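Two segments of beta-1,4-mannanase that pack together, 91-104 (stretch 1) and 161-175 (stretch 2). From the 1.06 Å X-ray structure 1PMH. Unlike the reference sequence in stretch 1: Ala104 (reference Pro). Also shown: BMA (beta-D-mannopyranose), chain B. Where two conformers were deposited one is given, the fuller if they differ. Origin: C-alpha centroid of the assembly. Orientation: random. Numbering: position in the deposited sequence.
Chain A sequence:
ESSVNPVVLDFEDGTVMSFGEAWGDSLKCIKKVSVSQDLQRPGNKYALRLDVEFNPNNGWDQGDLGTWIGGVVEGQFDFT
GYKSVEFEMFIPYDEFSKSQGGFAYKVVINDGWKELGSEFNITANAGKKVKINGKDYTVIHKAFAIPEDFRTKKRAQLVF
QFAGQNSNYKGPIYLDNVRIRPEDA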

# COMPACT_ATOMS: atom_id res chain seq x y z
N ILE A 91 -9.03 5.76 1.80
CA ILE A 91 -9.50 6.46 0.61
C ILE A 91 -10.63 7.38 1.07
O ILE A 91 -11.58 6.92 1.69
CB ILE A 91 -10.02 5.52 -0.50
CG1 ILE A 91 -9.10 4.32 -0.72
CG2 ILE A 91 -10.20 6.33 -1.76
CD1 ILE A 91 -9.45 3.05 0.04
N PRO A 92 -10.57 8.69 0.76
CA PRO A 92 -11.67 9.61 1.13
C PRO A 92 -13.01 9.02 0.69
O PRO A 92 -13.25 8.77 -0.49
CB PRO A 92 -11.32 10.87 0.35
CG PRO A 92 -9.90 10.83 0.18
CD PRO A 92 -9.49 9.42 0.07
N TYR A 93 -13.94 8.87 1.63
CA TYR A 93 -15.16 8.15 1.42
C TYR A 93 -16.09 8.82 0.47
O TYR A 93 -16.62 8.19 -0.44
CB TYR A 93 -15.87 7.88 2.75
CG TYR A 93 -17.14 7.10 2.60
CD1 TYR A 93 -17.16 5.70 2.63
CD2 TYR A 93 -18.35 7.75 2.36
CE1 TYR A 93 -18.33 5.01 2.45
CE2 TYR A 93 -19.52 7.06 2.18
CZ TYR A 93 -19.50 5.68 2.21
OH TYR A 93 -20.66 4.97 2.02
N ASP A 94 -16.33 10.11 0.67
CA ASP A 94 -17.37 10.78 -0.11
C ASP A 94 -17.01 10.78 -1.59
O ASP A 94 -17.81 10.40 -2.44
CB ASP A 94 -17.62 12.18 0.42
CG ASP A 94 -18.34 12.16 1.76
OD1 ASP A 94 -18.99 11.16 2.14
OD2 ASP A 94 -18.29 13.16 2.51
N GLU A 95 -15.78 11.20 -1.90
CA GLU A 95 -15.35 11.20 -3.29
C GLU A 95 -15.26 9.81 -3.88
O GLU A 95 -15.64 9.56 -5.02
CB GLU A 95 -14.01 11.91 -3.40
CG GLU A 95 -14.10 13.42 -3.20
CD GLU A 95 -15.08 14.09 -4.15
OE1 GLU A 95 -15.04 13.77 -5.35
OE2 GLU A 95 -15.92 14.90 -3.69
N PHE A 96 -14.79 8.85 -3.09
CA PHE A 96 -14.71 7.48 -3.59
C PHE A 96 -16.09 6.90 -3.86
O PHE A 96 -16.33 6.24 -4.87
CB PHE A 96 -13.88 6.63 -2.61
CG PHE A 96 -13.53 5.24 -3.05
CD1 PHE A 96 -13.31 4.92 -4.38
CD2 PHE A 96 -13.33 4.24 -2.12
CE1 PHE A 96 -12.98 3.63 -4.74
CE2 PHE A 96 -12.96 2.97 -2.47
CZ PHE A 96 -12.78 2.65 -3.78
N SER A 97 -17.03 7.18 -2.97
CA SER A 97 -18.40 6.71 -3.14
C SER A 97 -19.06 7.24 -4.40
O SER A 97 -19.80 6.52 -5.07
CB SER A 97 -19.25 7.08 -1.92
OG SER A 97 -19.48 8.48 -1.80
N LYS A 98 -18.71 8.45 -4.78
CA LYS A 98 -19.25 9.11 -5.98
C LYS A 98 -18.62 8.60 -7.27
O LYS A 98 -19.19 8.64 -8.34
CB LYS A 98 -19.08 10.63 -5.88
CG LYS A 98 -20.31 11.36 -5.38
CD LYS A 98 -20.14 11.96 -4.00
CE LYS A 98 -20.97 11.20 -2.97
NZ LYS A 98 -20.37 11.25 -1.63
N SER A 99 -17.41 8.07 -7.17
CA SER A 99 -16.70 7.54 -8.31
C SER A 99 -17.36 6.28 -8.84
O SER A 99 -17.99 5.54 -8.11
CB SER A 99 -15.22 7.35 -8.03
OG SER A 99 -14.95 6.22 -7.23
N GLN A 100 -17.20 6.03 -10.14
CA GLN A 100 -17.68 4.82 -10.75
C GLN A 100 -16.63 3.71 -10.64
O GLN A 100 -15.44 3.97 -10.48
CB GLN A 100 -18.02 5.06 -12.23
CG GLN A 100 -19.06 6.12 -12.46
CD GLN A 100 -20.32 5.90 -11.68
OE1 GLN A 100 -20.95 4.84 -11.76
NE2 GLN A 100 -20.74 6.93 -10.96
N GLY A 101 -17.08 2.49 -10.81
CA GLY A 101 -16.19 1.35 -10.83
C GLY A 101 -15.56 1.10 -9.47
O GLY A 101 -16.19 1.29 -8.45
N GLY A 102 -14.34 0.61 -9.47
CA GLY A 102 -13.63 0.30 -8.24
C GLY A 102 -12.18 0.05 -8.59
O GLY A 102 -11.75 0.39 -9.67
N PHE A 103 -11.42 -0.43 -7.64
CA PHE A 103 -10.03 -0.72 -7.91
C PHE A 103 -9.62 -2.01 -7.24
O PHE A 103 -10.25 -2.51 -6.33
CB PHE A 103 -9.11 0.47 -7.54
CG PHE A 103 -8.88 0.70 -6.07
CD1 PHE A 103 -7.82 0.11 -5.44
CD2 PHE A 103 -9.68 1.56 -5.34
CE1 PHE A 103 -7.57 0.30 -4.11
CE2 PHE A 103 -9.42 1.77 -4.01
CZ PHE A 103 -8.37 1.12 -3.40
N ALA A 104 -8.51 -2.54 -7.74
CA ALA A 104 -7.86 -3.72 -7.20
C ALA A 104 -6.51 -3.31 -6.62
O ALA A 104 -5.91 -2.32 -7.04
CB ALA A 104 -7.66 -4.74 -8.31
C1 BMA B . -1.83 -8.91 -13.33
C2 BMA B . -0.95 -7.83 -12.78
C3 BMA B . 0.45 -8.06 -13.34
C4 BMA B . 0.90 -9.50 -13.06
C5 BMA B . -0.15 -10.50 -13.49
C6 BMA B . 0.25 -11.90 -13.05
O2 BMA B . -0.92 -7.91 -11.38
O3 BMA B . 1.33 -7.05 -12.81
O4 BMA B . 1.99 -9.82 -13.87
O5 BMA B . -1.40 -10.20 -12.92
O6 BMA B . -0.61 -12.80 -13.64
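Stretch 2 (161-175) QFAGQNSNYKGPIYL

Stretch 2 runs as a strand (161-165), a loop and, past a corner at Gly171, a second strand through Ile173 to Leu175; it lies against both ends of stretch 1 and the short helix 93-98 between them. Strand 161-165 pairs antiparallel with strand 102-104, the axes crossing at 147° and approaching to 4.4 Å. The ladder closes through Ala104 N to Ala163 O (2.9 Å), Ala163 N to Ala104 O (2.9 Å) and Gln165 N to Gly102 O (2.8 Å), with a weak bond from Gly102 N to Gln165 O (3.3 Å). Between these pairs Phe103 faces Gly164, CA to CA 4.3 Å, with Phe103 CB 4.1 Å from Gly164 CA. The Phe103 ring reaches on to the second strand, where Ile173 CD1 covers one face, 4.2 Å from Phe103 CZ, while Phe103 CE1 meets the edge of Phe162 at CD2 (4.0 Å). On the other face of the sheet, Ala104 CB touches Gln165 OE1 at 3.5 Å.

Beyond the ladder the chains stay close because Gly101 is bare: a CB there would run into Asn166 O, and its CA instead rests 3.4 Å from that oxygen. Asn168, phi/psi -111/17, turns its end inward, and its OD1 accepts Gln100 N at 2.8 Å. One water joins Ser99 OG, Gln100 O and Ser167 OG.

Tyr169 is the main bump. Its ring fills the hollow beside Ile91, Pro92 and the helix: Tyr169 CE1 lies 4.2 Å from Glu95 CB, and the edge of Phe96 points at its face, centroids 5.7 Å apart. Its hydroxyl, held by a 2.7 Å hydrogen bond from Tyr169 OH to Pro172 O, packs against Pro92 CD (3.4 Å). Pro92 CG in turn meets Pro172 CG at 3.9 Å.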

# COMPACT_ATOMS: atom_id res chain seq x y z
N GLN A 161 0.66 -2.83 -5.76
CA GLN A 161 0.08 -2.58 -7.04
C GLN A 161 -1.34 -2.07 -6.85
O GLN A 161 -2.06 -2.62 -6.05
CB GLN A 161 0.09 -3.83 -7.90
CG GLN A 161 -0.48 -3.60 -9.28
CD GLN A 161 -0.35 -4.86 -10.11
OE1 GLN A 161 -1.34 -5.59 -10.31
NE2 GLN A 161 0.83 -5.14 -10.60
N PHE A 162 -1.71 -1.04 -7.61
CA PHE A 162 -3.06 -0.53 -7.64
C PHE A 162 -3.52 -0.60 -9.07
O PHE A 162 -2.78 -0.25 -9.98
CB PHE A 162 -3.10 0.91 -7.16
CG PHE A 162 -2.72 1.08 -5.74
CD1 PHE A 162 -1.39 1.21 -5.36
CD2 PHE A 162 -3.70 1.09 -4.74
CE1 PHE A 162 -1.06 1.31 -4.01
CE2 PHE A 162 -3.32 1.17 -3.40
CZ PHE A 162 -2.03 1.32 -3.07
N ALA A 163 -4.78 -0.96 -9.30
CA ALA A 163 -5.30 -0.96 -10.67
C ALA A 163 -6.74 -0.53 -10.67
O ALA A 163 -7.61 -1.17 -10.09
CB ALA A 163 -5.17 -2.35 -11.33
N GLY A 164 -7.00 0.57 -11.36
CA GLY A 164 -8.39 0.98 -11.55
C GLY A 164 -9.15 -0.04 -12.40
O GLY A 164 -8.67 -0.48 -13.43
N GLN A 165 -10.35 -0.37 -11.98
CA GLN A 165 -11.21 -1.31 -12.71
C GLN A 165 -12.44 -0.55 -13.16
O GLN A 165 -13.44 -0.43 -12.48
CB GLN A 165 -11.57 -2.52 -11.85
CG GLN A 165 -10.40 -3.41 -11.47
CD GLN A 165 -10.80 -4.58 -10.65
OE1 GLN A 165 -10.92 -4.43 -9.42
NE2 GLN A 165 -11.04 -5.70 -11.25
N ASN A 166 -12.29 0.07 -14.33
CA ASN A 166 -13.32 0.98 -14.86
C ASN A 166 -13.64 2.07 -13.86
O ASN A 166 -14.78 2.50 -13.76
CB ASN A 166 -14.58 0.23 -15.31
CG ASN A 166 -14.25 -0.92 -16.23
OD1 ASN A 166 -13.60 -0.68 -17.23
ND2 ASN A 166 -14.48 -2.14 -15.79
N SER A 167 -12.63 2.58 -13.16
CA SER A 167 -12.81 3.67 -12.20
C SER A 167 -12.53 5.02 -12.85
O SER A 167 -11.63 5.16 -13.67
CB SER A 167 -11.85 3.48 -11.03
OG SER A 167 -11.91 4.55 -10.10
N ASN A 168 -13.25 6.04 -12.39
CA ASN A 168 -12.93 7.44 -12.69
C ASN A 168 -12.44 8.20 -11.47
O ASN A 168 -12.40 9.45 -11.48
CB ASN A 168 -14.10 8.17 -13.34
CG ASN A 168 -15.31 8.28 -12.46
OD1 ASN A 168 -15.31 7.76 -11.32
ND2 ASN A 168 -16.35 8.89 -12.86
N TYR A 169 -12.03 7.50 -10.42
CA TYR A 169 -11.52 8.19 -9.23
C TYR A 169 -10.23 8.94 -9.53
O TYR A 169 -9.31 8.38 -10.10
CB TYR A 169 -11.32 7.15 -8.11
CG TYR A 169 -10.84 7.75 -6.80
CD1 TYR A 169 -11.67 8.53 -6.01
CD2 TYR A 169 -9.52 7.66 -6.42
CE1 TYR A 169 -11.23 9.10 -4.86
CE2 TYR A 169 -9.07 8.22 -5.22
CZ TYR A 169 -9.91 8.97 -4.47
OH TYR A 169 -9.51 9.60 -3.33
N LYS A 170 -10.18 10.20 -9.10
CA LYS A 170 -8.99 11.05 -9.17
C LYS A 170 -8.89 11.68 -7.81
O LYS A 170 -9.65 12.54 -7.45
CB LYS A 170 -9.15 12.09 -10.26
CG LYS A 170 -9.30 11.45 -11.63
CD LYS A 170 -9.18 12.50 -12.71
CE LYS A 170 -9.49 12.01 -14.11
NZ LYS A 170 -8.68 12.72 -15.17
N GLY A 171 -7.92 11.29 -7.03
CA GLY A 171 -7.79 11.74 -5.65
C GLY A 171 -6.73 10.92 -4.95
O GLY A 171 -6.06 10.07 -5.56
N PRO A 172 -6.55 11.20 -3.67
CA PRO A 172 -5.55 10.46 -2.91
C PRO A 172 -6.00 9.09 -2.45
O PRO A 172 -7.18 8.84 -2.20
CB PRO A 172 -5.31 11.38 -1.72
CG PRO A 172 -6.60 12.08 -1.50
CD PRO A 172 -7.15 12.31 -2.89
N ILE A 173 -5.01 8.21 -2.31
CA ILE A 173 -5.11 6.97 -1.55
C ILE A 173 -3.92 7.05 -0.59
O ILE A 173 -2.81 7.36 -1.01
CB ILE A 173 -5.00 5.74 -2.43
CG1 ILE A 173 -6.17 5.65 -3.41
CG2 ILE A 173 -4.92 4.46 -1.56
CD1 ILE A 173 -6.15 4.49 -4.39
N TYR A 174 -4.16 6.77 0.69
CA TYR A 174 -3.08 6.82 1.66
C TYR A 174 -2.73 5.42 2.13
O TYR A 174 -3.59 4.56 2.28
CB TYR A 174 -3.44 7.68 2.88
CG TYR A 174 -3.90 9.08 2.59
CD1 TYR A 174 -5.20 9.34 2.18
CD2 TYR A 174 -3.04 10.18 2.77
CE1 TYR A 174 -5.64 10.65 1.94
CE2 TYR A 174 -3.48 11.47 2.50
CZ TYR A 174 -4.76 11.71 2.09
OH TYR A 174 -5.24 12.98 1.84
N LEU A 175 -1.47 5.22 2.39
CA LEU A 175 -0.97 4.03 3.06
C LEU A 175 -0.33 4.43 4.37
O LEU A 175 0.33 5.47 4.48
CB LEU A 175 0.07 3.29 2.24
CG LEU A 175 -0.41 2.58 1.03
CD1 LEU A 175 0.80 2.00 0.28
CD2 LEU A 175 -1.37 1.45 1.38
O HOH W 1 -18.66 9.30 -11.02
O HOH W 2 -13.76 3.93 -8.22